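Local coordinates for DUF4595 domain-containing protein (Bacteroides vulgatus, PDB 3TZG) that is of unknown function but folds as a porin-like beta barrel, with an inner chain section and a short helix filling part of its interior, at residues T97-K102 with G180-F185; V139-T144 with V175-G180; L169-Y174 with L246-L251. One frame throughout, in Å; residues are numbered along the deposited sequence.

Contact 1: residues T97-K102 with G180-F185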
loop_
_atom_site.group_PDB
_atom_site.type_symbol
_atom_site.label_atom_id
_atom_site.label_comp_id
_atom_site.label_asym_id
_atom_site.label_seq_id
_atom_site.Cartn_x
_atom_site.Cartn_y
_atom_site.Cartn_z
ATOM N N THR A 97 -9.629 -9.151 -6.756
ATOM C CA THR A 97 -9.021 -7.996 -7.396
ATOM C C THR A 97 -8.345 -8.376 -8.712
ATOM O O THR A 97 -7.816 -9.489 -8.846
ATOM C CB THR A 97 -8.004 -7.371 -6.420
ATOM O OG1 THR A 97 -8.727 -6.925 -5.279
ATOM C CG2 THR A 97 -7.266 -6.191 -7.020
ATOM N N VAL A 98 -8.351 -7.416 -9.662
ATOM C CA VAL A 98 -7.682 -7.502 -10.953
ATOM C C VAL A 98 -6.833 -6.231 -11.132
ATOM O O VAL A 98 -7.240 -5.132 -10.747
ATOM C CB VAL A 98 -8.632 -7.754 -12.154
ATOM C CG1 VAL A 98 -9.182 -9.172 -12.112
ATOM C CG2 VAL A 98 -9.761 -6.714 -12.238
ATOM N N TYR A 99 -5.618 -6.419 -11.658
ATOM C CA TYR A 99 -4.616 -5.373 -11.931
ATOM C C TYR A 99 -4.475 -5.206 -13.467
ATOM O O TYR A 99 -4.232 -6.194 -14.165
ATOM C CB TYR A 99 -3.263 -5.744 -11.257
ATOM C CG TYR A 99 -3.386 -6.038 -9.772
ATOM C CD1 TYR A 99 -3.475 -5.008 -8.844
ATOM C CD2 TYR A 99 -3.453 -7.345 -9.301
ATOM C CE1 TYR A 99 -3.668 -5.267 -7.489
ATOM C CE2 TYR A 99 -3.607 -7.619 -7.935
ATOM C CZ TYR A 99 -3.728 -6.576 -7.033
ATOM O OH TYR A 99 -3.919 -6.810 -5.681
ATOM N N ASP A 100 -4.730 -3.989 -13.995
ATOM C CA ASP A 100 -4.612 -3.693 -15.432
ATOM C C ASP A 100 -3.678 -2.526 -15.644
ATOM O O ASP A 100 -3.694 -1.549 -14.876
ATOM C CB ASP A 100 -5.947 -3.425 -16.079
ATOM C CG ASP A 100 -6.764 -4.697 -16.171
ATOM O OD1 ASP A 100 -6.619 -5.433 -17.190
ATOM O OD2 ASP A 100 -7.542 -4.967 -15.230
ATOM N N TYR A 101 -2.846 -2.654 -16.697
ATOM C CA TYR A 101 -1.769 -1.732 -17.033
ATOM C C TYR A 101 -1.942 -1.212 -18.432
ATOM O O TYR A 101 -2.144 -2.015 -19.323
ATOM C CB TYR A 101 -0.417 -2.458 -16.890
ATOM C CG TYR A 101 -0.283 -3.213 -15.588
ATOM C CD1 TYR A 101 0.203 -2.588 -14.444
ATOM C CD2 TYR A 101 -0.678 -4.542 -15.485
ATOM C CE1 TYR A 101 0.336 -3.282 -13.242
ATOM C CE2 TYR A 101 -0.587 -5.233 -14.277
ATOM C CZ TYR A 101 -0.047 -4.608 -13.167
ATOM O OH TYR A 101 0.026 -5.271 -11.970
ATOM N N LYS A 102 -1.926 0.125 -18.611
ATOM C CA LYS A 102 -2.093 0.846 -19.888
ATOM C C LYS A 102 -1.043 1.961 -19.894
ATOM O O LYS A 102 -1.199 3.004 -19.255
ATOM C CB LYS A 102 -3.537 1.363 -20.046
ATOM C CG LYS A 102 -3.986 1.608 -21.476
ATOM C CD LYS A 102 -5.449 2.132 -21.576
ATOM C CE LYS A 102 -6.525 1.137 -21.160
ATOM N NZ LYS A 102 -7.914 1.686 -21.267
ATOM N N GLY A 180 -6.709 -1.528 1.342
ATOM C CA GLY A 180 -6.367 -2.791 1.988
ATOM C C GLY A 180 -4.902 -3.160 2.080
ATOM O O GLY A 180 -4.083 -2.709 1.272
ATOM N N VAL A 181 -4.589 -4.044 3.048
ATOM C CA VAL A 181 -3.238 -4.518 3.380
ATOM C C VAL A 181 -2.657 -5.332 2.172
ATOM O O VAL A 181 -1.428 -5.337 1.956
ATOM C CB VAL A 181 -3.242 -5.315 4.718
ATOM C CG1 VAL A 181 -1.920 -6.019 4.988
ATOM C CG2 VAL A 181 -3.547 -4.376 5.879
ATOM N N ASP A 182 -3.534 -5.931 1.344
ATOM C CA ASP A 182 -3.082 -6.642 0.153
ATOM C C ASP A 182 -2.493 -5.635 -0.853
ATOM O O ASP A 182 -1.459 -5.918 -1.461
ATOM C CB ASP A 182 -4.210 -7.477 -0.471
ATOM C CG ASP A 182 -5.481 -6.733 -0.772
ATOM O OD1 ASP A 182 -6.070 -6.155 0.181
ATOM O OD2 ASP A 182 -5.941 -6.795 -1.942
ATOM N N SER A 183 -3.098 -4.434 -0.970
ATOM C CA SER A 183 -2.579 -3.395 -1.855
ATOM C C SER A 183 -1.263 -2.842 -1.292
ATOM O O SER A 183 -0.344 -2.536 -2.067
ATOM C CB SER A 183 -3.603 -2.287 -2.061
ATOM O OG SER A 183 -4.604 -2.623 -3.020
ATOM N N PHE A 184 -1.147 -2.768 0.067
ATOM C CA PHE A 184 0.084 -2.342 0.714
ATOM C C PHE A 184 1.238 -3.222 0.219
ATOM O O PHE A 184 2.208 -2.696 -0.337
ATOM C CB PHE A 184 -0.048 -2.397 2.242
ATOM C CG PHE A 184 1.271 -2.290 2.964
ATOM C CD1 PHE A 184 1.881 -1.058 3.147
ATOM C CD2 PHE A 184 1.922 -3.431 3.437
ATOM C CE1 PHE A 184 3.101 -0.965 3.810
ATOM C CE2 PHE A 184 3.152 -3.333 4.098
ATOM C CZ PHE A 184 3.722 -2.102 4.291
ATOM N N PHE A 185 1.094 -4.566 0.359
ATOM C CA PHE A 185 2.092 -5.536 -0.070
ATOM C C PHE A 185 2.305 -5.504 -1.595
ATOM O O PHE A 185 3.457 -5.598 -2.047
ATOM C CB PHE A 185 1.708 -6.938 0.390
ATOM C CG PHE A 185 1.981 -7.119 1.860
ATOM C CD1 PHE A 185 3.273 -6.986 2.370
ATOM C CD2 PHE A 185 0.947 -7.401 2.749
ATOM C CE1 PHE A 185 3.513 -7.119 3.743
ATOM C CE2 PHE A 185 1.197 -7.538 4.119
ATOM C CZ PHE A 185 2.476 -7.394 4.602
#
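Tyr-99 and Thr-97 both direct polar ends at the carboxylate of Asp-182, yet neither bonds to it. Tyr-99 OH lies 4.3 Å from Asp-182 OD2, and Thr-97 OG1 stands at the same 4.3 Å from that oxygen. OD2 is thus the apex of a triangle whose base is the 4.8 Å between Thr-97 OG1 and Tyr-99 OH. All three groups have partners elsewhere: the threonine hydroxyl is bonded to Ser-110, the tyrosine hydroxyl to Ser-78, and Asp-182 OD1 forms a salt bridge with Lys-95. The lysine cation probably makes a negative group tolerable in so buried a place.

The side-chain torsions show how the gap is spanned; the nearest CA atoms, of Thr-97 and Ser-183, are 9.7 Å apart. Tyr-99 keeps CG opposite its carbonyl carbon (chi1 -54°), and the long ring carries OH across to the helix. Asp-182 instead folds CG over its own backbone, between N and the carbonyl carbon (chi1 53°), which brings the carboxylate to that side; chi2 of -58° then turns OD2 to the two hydroxyls. Ser-183 OG, although at the margin of the same gap, turns back to Asp-179 O.

The setting is a barrel wall of antiparallel strands facing a helix held in the interior. Strand 90-102 runs between 74-85 and 105-114; Thr-97, Tyr-99 and Tyr-101 face inward, while Val-98 and Asp-100 are on the outer surface. Gly-180 is the N-cap of helix 181-188, and its O accepts Phe-184 N at 3.2 Å. Away from the strand, Phe-184 CD2 sits 3.8 Å above the centre of the Phe-185 ring. On the side facing the wall, the Tyr-99 ring is stacked with Tyr-186, one helical turn beyond Asp-182.

Contact 2: residues V139-T144 with V175-G180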
loop_
_atom_site.group_PDB
_atom_site.type_symbol
_atom_site.label_atom_id
_atom_site.label_comp_id
_atom_site.label_asym_id
_atom_site.label_seq_id
_atom_site.Cartn_x
_atom_site.Cartn_y
_atom_site.Cartn_z
ATOM N N VAL A 139 -3.798 9.671 -7.779
ATOM C CA VAL A 139 -4.557 8.453 -7.491
ATOM C C VAL A 139 -6.028 8.827 -7.407
ATOM O O VAL A 139 -6.394 9.726 -6.656
ATOM C CB VAL A 139 -4.104 7.686 -6.222
ATOM C CG1 VAL A 139 -4.871 6.357 -6.086
ATOM C CG2 VAL A 139 -2.587 7.472 -6.192
HETATM N N MSE A 140 -6.857 8.167 -8.191
HETATM C CA MSE A 140 -8.303 8.371 -8.197
HETATM C C MSE A 140 -8.973 7.097 -7.745
HETATM O O MSE A 140 -8.675 6.022 -8.284
HETATM C CB MSE A 140 -8.805 8.803 -9.568
HETATM C CG MSE A 140 -8.386 10.197 -9.922
HETATM SE SE MSE A 140 -7.313 10.260 -11.535
HETATM C CE MSE A 140 -5.742 9.293 -11.015
ATOM N N THR A 141 -9.820 7.204 -6.700
ATOM C CA THR A 141 -10.504 6.055 -6.127
ATOM C C THR A 141 -11.968 6.331 -6.024
ATOM O O THR A 141 -12.364 7.403 -5.571
ATOM C CB THR A 141 -9.946 5.673 -4.764
ATOM O OG1 THR A 141 -8.525 5.802 -4.726
ATOM C CG2 THR A 141 -10.317 4.275 -4.383
ATOM N N VAL A 142 -12.778 5.351 -6.445
ATOM C CA VAL A 142 -14.227 5.375 -6.376
ATOM C C VAL A 142 -14.659 4.204 -5.536
ATOM O O VAL A 142 -14.299 3.065 -5.842
ATOM C CB VAL A 142 -14.906 5.378 -7.764
ATOM C CG1 VAL A 142 -16.432 5.377 -7.636
ATOM C CG2 VAL A 142 -14.435 6.565 -8.596
ATOM N N PHE A 143 -15.444 4.488 -4.477
ATOM C CA PHE A 143 -15.993 3.495 -3.548
ATOM C C PHE A 143 -17.479 3.363 -3.745
ATOM O O PHE A 143 -18.205 4.345 -3.575
ATOM C CB PHE A 143 -15.691 3.881 -2.092
ATOM C CG PHE A 143 -14.228 3.996 -1.736
ATOM C CD1 PHE A 143 -13.533 5.180 -1.958
ATOM C CD2 PHE A 143 -13.548 2.920 -1.161
ATOM C CE1 PHE A 143 -12.178 5.282 -1.626
ATOM C CE2 PHE A 143 -12.196 3.018 -0.828
ATOM C CZ PHE A 143 -11.520 4.200 -1.055
ATOM N N THR A 144 -17.940 2.164 -4.139
ATOM C CA THR A 144 -19.370 1.895 -4.276
ATOM C C THR A 144 -19.766 0.964 -3.132
ATOM O O THR A 144 -19.157 -0.095 -2.947
ATOM C CB THR A 144 -19.744 1.354 -5.650
ATOM O OG1 THR A 144 -19.335 2.292 -6.637
ATOM C CG2 THR A 144 -21.239 1.137 -5.784
ATOM N N VAL A 175 3.331 5.666 2.344
ATOM C CA VAL A 175 2.686 6.993 2.248
ATOM C C VAL A 175 1.585 7.093 1.150
ATOM O O VAL A 175 0.748 8.003 1.222
ATOM C CB VAL A 175 3.705 8.121 2.002
ATOM C CG1 VAL A 175 4.680 8.255 3.159
ATOM C CG2 VAL A 175 4.449 7.961 0.678
ATOM N N ILE A 176 1.599 6.228 0.128
ATOM C CA ILE A 176 0.605 6.381 -0.959
ATOM C C ILE A 176 -0.751 5.758 -0.560
ATOM O O ILE A 176 -0.873 5.097 0.488
ATOM C CB ILE A 176 1.073 5.867 -2.340
ATOM C CG1 ILE A 176 1.171 4.333 -2.370
ATOM C CG2 ILE A 176 2.402 6.590 -2.692
ATOM C CD1 ILE A 176 1.619 3.723 -3.639
ATOM N N ASP A 177 -1.778 6.104 -1.383
ATOM C CA ASP A 177 -3.208 5.793 -1.291
ATOM C C ASP A 177 -3.515 4.455 -1.889
ATOM O O ASP A 177 -3.361 4.296 -3.094
ATOM C CB ASP A 177 -3.973 6.877 -2.070
ATOM C CG ASP A 177 -5.299 7.281 -1.494
ATOM O OD1 ASP A 177 -5.315 8.182 -0.627
ATOM O OD2 ASP A 177 -6.327 6.749 -1.951
ATOM N N TYR A 178 -3.977 3.495 -1.084
ATOM C CA TYR A 178 -4.349 2.149 -1.555
ATOM C C TYR A 178 -5.541 1.606 -0.720
ATOM O O TYR A 178 -5.852 2.130 0.358
ATOM C CB TYR A 178 -3.145 1.177 -1.518
ATOM C CG TYR A 178 -2.519 1.074 -0.149
ATOM C CD1 TYR A 178 -3.093 0.289 0.844
ATOM C CD2 TYR A 178 -1.384 1.806 0.176
ATOM C CE1 TYR A 178 -2.589 0.278 2.138
ATOM C CE2 TYR A 178 -0.839 1.759 1.453
ATOM C CZ TYR A 178 -1.443 0.987 2.434
ATOM O OH TYR A 178 -0.920 0.924 3.706
ATOM N N ASP A 179 -6.201 0.557 -1.224
ATOM C CA ASP A 179 -7.316 -0.026 -0.503
ATOM C C ASP A 179 -6.912 -1.426 0.030
ATOM O O ASP A 179 -6.748 -2.364 -0.748
ATOM C CB ASP A 179 -8.558 -0.075 -1.415
ATOM C CG ASP A 179 -9.642 -1.012 -0.935
ATOM O OD1 ASP A 179 -10.186 -0.772 0.180
ATOM O OD2 ASP A 179 -9.904 -2.025 -1.642
ATOM N N GLY A 180 -6.709 -1.528 1.342
ATOM C CA GLY A 180 -6.367 -2.791 1.988
ATOM C C GLY A 180 -4.902 -3.160 2.080
ATOM O O GLY A 180 -4.083 -2.709 1.272
HETATM O O HOH W 1 -7.575 8.275 -4.277
#
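Asp-177 meets Val-139 and Thr-141 with successive parts of one side chain, apolar at its root and polar at its tip. CB comes first, 4.1 Å from Val-139 CG1. That methyl reaches Asp-177 because it is anti to the valine backbone N (chi1 -175°), and it also lies 3.9 Å from Asp-177 O. The same carbonyl oxygen has its own polar partner in Tyr-128 OH. From CB the chain runs through CG to two carboxylate oxygens with different surroundings. OD1 turns to Thr-155, where a weak hydrogen bond is made. OD2 faces Thr-141, but the direct gap to Thr-141 OG1 is 3.7 Å, and a water closes it. This water is hydrogen-bonded to Asp-177 OD2 (3.0 Å) and to Thr-141 OG1 (2.7 Å), so threonine and aspartate are coupled through solvent.

Strand 136-145 is a stave of the antiparallel barrel, flanked by 120-130 and 150-158. Residues 175-180 belong to the irregular section that crosses the barrel interior and leads into helix 181-188. Val-139, Thr-141 and, at its ring, Phe-143 meet a chain without regular structure, and the short runs 139-143 and 177-179 are 33° apart in direction.

Further along, Phe-143 meets Asp-179 more distantly. Asp-179 OD1 lies at the rim of the phenyl ring, close to its plane, with Phe-143 CE2 the nearest carbon at 4.4 Å. The other oxygen of that carboxylate, OD2, is hydrogen-bonded to Tyr-112 OH and has a long, weak ion pair with Lys-95.

Contact 3: residues L169-Y174 with L246-L251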
loop_
_atom_site.group_PDB
_atom_site.type_symbol
_atom_site.label_atom_id
_atom_site.label_comp_id
_atom_site.label_asym_id
_atom_site.label_seq_id
_atom_site.Cartn_x
_atom_site.Cartn_y
_atom_site.Cartn_z
ATOM N N LEU A 169 12.865 -2.447 -0.628
ATOM C CA LEU A 169 11.413 -2.316 -0.641
ATOM C C LEU A 169 10.993 -1.029 -1.304
ATOM O O LEU A 169 11.790 -0.091 -1.394
ATOM C CB LEU A 169 10.835 -2.357 0.792
ATOM C CG LEU A 169 11.171 -3.532 1.716
ATOM C CD1 LEU A 169 10.588 -3.299 3.068
ATOM C CD2 LEU A 169 10.697 -4.872 1.143
ATOM N N ASN A 170 9.723 -0.973 -1.762
ATOM C CA ASN A 170 9.160 0.237 -2.342
ATOM C C ASN A 170 8.517 0.977 -1.195
ATOM O O ASN A 170 7.339 0.761 -0.878
ATOM C CB ASN A 170 8.204 -0.060 -3.500
ATOM C CG ASN A 170 7.626 1.174 -4.134
ATOM O OD1 ASN A 170 8.155 2.287 -4.007
ATOM N ND2 ASN A 170 6.541 1.007 -4.864
ATOM N N LEU A 171 9.314 1.854 -0.561
ATOM C CA LEU A 171 8.941 2.589 0.653
ATOM C C LEU A 171 7.779 3.594 0.441
ATOM O O LEU A 171 7.193 3.992 1.453
ATOM C CB LEU A 171 10.162 3.300 1.262
ATOM C CG LEU A 171 11.256 2.291 1.712
ATOM C CD1 LEU A 171 12.430 2.977 2.297
ATOM C CD2 LEU A 171 10.700 1.229 2.674
ATOM N N GLN A 172 7.361 3.890 -0.836
ATOM C CA GLN A 172 6.193 4.735 -1.169
ATOM C C GLN A 172 4.936 4.131 -0.607
ATOM O O GLN A 172 3.964 4.848 -0.342
ATOM C CB GLN A 172 6.013 4.900 -2.679
ATOM C CG GLN A 172 7.210 5.451 -3.420
ATOM C CD GLN A 172 7.112 5.228 -4.912
ATOM O OE1 GLN A 172 6.042 4.886 -5.467
ATOM N NE2 GLN A 172 8.253 5.394 -5.592
ATOM N N ALA A 173 4.943 2.776 -0.433
ATOM C CA ALA A 173 3.812 2.023 0.115
ATOM C C ALA A 173 3.444 2.513 1.512
ATOM O O ALA A 173 2.314 2.325 1.944
ATOM C CB ALA A 173 4.150 0.545 0.159
ATOM N N TYR A 174 4.391 3.140 2.225
ATOM C CA TYR A 174 4.127 3.629 3.566
ATOM C C TYR A 174 3.444 4.996 3.532
ATOM O O TYR A 174 2.965 5.416 4.589
ATOM C CB TYR A 174 5.418 3.683 4.399
ATOM C CG TYR A 174 5.914 2.311 4.816
ATOM C CD1 TYR A 174 5.242 1.569 5.784
ATOM C CD2 TYR A 174 7.027 1.735 4.212
ATOM C CE1 TYR A 174 5.652 0.284 6.127
ATOM C CE2 TYR A 174 7.447 0.445 4.545
ATOM C CZ TYR A 174 6.758 -0.278 5.507
ATOM O OH TYR A 174 7.173 -1.541 5.894
ATOM N N LEU A 246 12.503 2.615 10.373
ATOM C CA LEU A 246 13.073 1.495 9.619
ATOM C C LEU A 246 14.550 1.279 9.927
ATOM O O LEU A 246 15.315 2.243 10.122
ATOM C CB LEU A 246 12.914 1.704 8.099
ATOM C CG LEU A 246 11.502 1.882 7.557
ATOM C CD1 LEU A 246 11.200 3.343 7.340
ATOM C CD2 LEU A 246 11.365 1.204 6.250
ATOM N N SER A 247 14.963 0.002 9.945
ATOM C CA SER A 247 16.350 -0.390 10.203
ATOM C C SER A 247 16.875 -1.193 9.033
ATOM O O SER A 247 16.126 -1.955 8.413
ATOM C CB SER A 247 16.453 -1.184 11.499
ATOM O OG SER A 247 17.781 -1.614 11.739
ATOM N N TYR A 248 18.171 -1.033 8.746
ATOM C CA TYR A 248 18.856 -1.713 7.646
ATOM C C TYR A 248 20.016 -2.573 8.182
ATOM O O TYR A 248 20.776 -3.133 7.389
ATOM C CB TYR A 248 19.356 -0.676 6.628
ATOM C CG TYR A 248 18.256 0.173 6.026
ATOM C CD1 TYR A 248 17.765 1.291 6.695
ATOM C CD2 TYR A 248 17.712 -0.134 4.778
ATOM C CE1 TYR A 248 16.722 2.046 6.167
ATOM C CE2 TYR A 248 16.690 0.635 4.226
ATOM C CZ TYR A 248 16.203 1.723 4.925
ATOM O OH TYR A 248 15.230 2.499 4.373
ATOM N N ASN A 249 20.102 -2.717 9.527
ATOM C CA ASN A 249 21.144 -3.481 10.227
ATOM C C ASN A 249 20.850 -4.980 10.212
ATOM O O ASN A 249 19.741 -5.368 10.587
ATOM C CB ASN A 249 21.294 -3.008 11.693
ATOM C CG ASN A 249 22.334 -3.772 12.497
ATOM O OD1 ASN A 249 22.011 -4.621 13.331
ATOM N ND2 ASN A 249 23.610 -3.528 12.237
ATOM N N PRO A 250 21.847 -5.842 9.884
ATOM C CA PRO A 250 21.615 -7.301 9.960
ATOM C C PRO A 250 21.584 -7.771 11.434
ATOM O O PRO A 250 22.625 -7.991 12.064
ATOM C CB PRO A 250 22.791 -7.905 9.165
ATOM C CG PRO A 250 23.553 -6.725 8.591
ATOM C CD PRO A 250 23.223 -5.543 9.441
ATOM N N LEU A 251 20.344 -7.845 11.985
ATOM C CA LEU A 251 19.911 -8.240 13.343
ATOM C C LEU A 251 18.439 -7.806 13.571
ATOM O O LEU A 251 18.019 -6.703 13.185
ATOM C CB LEU A 251 20.812 -7.678 14.460
#
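Leu-171 and Leu-246 meet tip to tip where the inner section of the chain reaches the wall of the antiparallel barrel. Leu-171 belongs to a short 3-10 turn, residues 171-174, closed by a bond of 3.0 Å from Tyr-174 N to Leu-171 O; Leu-246 lies near the end of strand 239-247. Their CD2 methyls, Leu-171 CD2 and Leu-246 CD2, come within 3.6 Å, and both side chains are buried. The Tyr-174 ring approaches the same Leu-246 CD2 obliquely through CE2, at 4.3 Å, while its hydroxyl bonds to Tyr-37.

The other branch of Leu-171 has a polar neighbour: Leu-171 CD1 is 3.5 Å from Tyr-248 OH. With CG of Tyr-248 opposite its carbonyl carbon (chi1 -59°), the ring end comes nearer to the inner section, and its OH is hydrogen-bonded to Pro-228 O. On the solvent side, Asn-249 and Pro-250 are exposed; Leu-251 is poorly ordered, its side chain modelled only to CB. Asn-249 O is hydrogen-bonded to Thr-11 OG1, and within the segment there is a weak hydrogen bond of 3.4 Å from Asn-249 N to Ser-247 OG.

All three contacts join the barrel wall to the inner section of chain between residues 169 and 185, each at a different strand. The centres of contacts 1 and 2 lie about 9 Å from that of the chain, and the two share Gly-180, where the irregular section becomes helix. Contact 1 is polar throughout and wholly buried; contact 2 mixes an aspartate-hydroxyl meeting through water with apolar and ring contacts. Contact 3, across the chain's centre from contact 2 and with its centre about 14 Å out, is mainly apolar and passes into an exposed terminus. The inner section packs on itself: Phe-184 of contact 1 touches both Tyr-178 of contact 2 and Tyr-174 of contact 3.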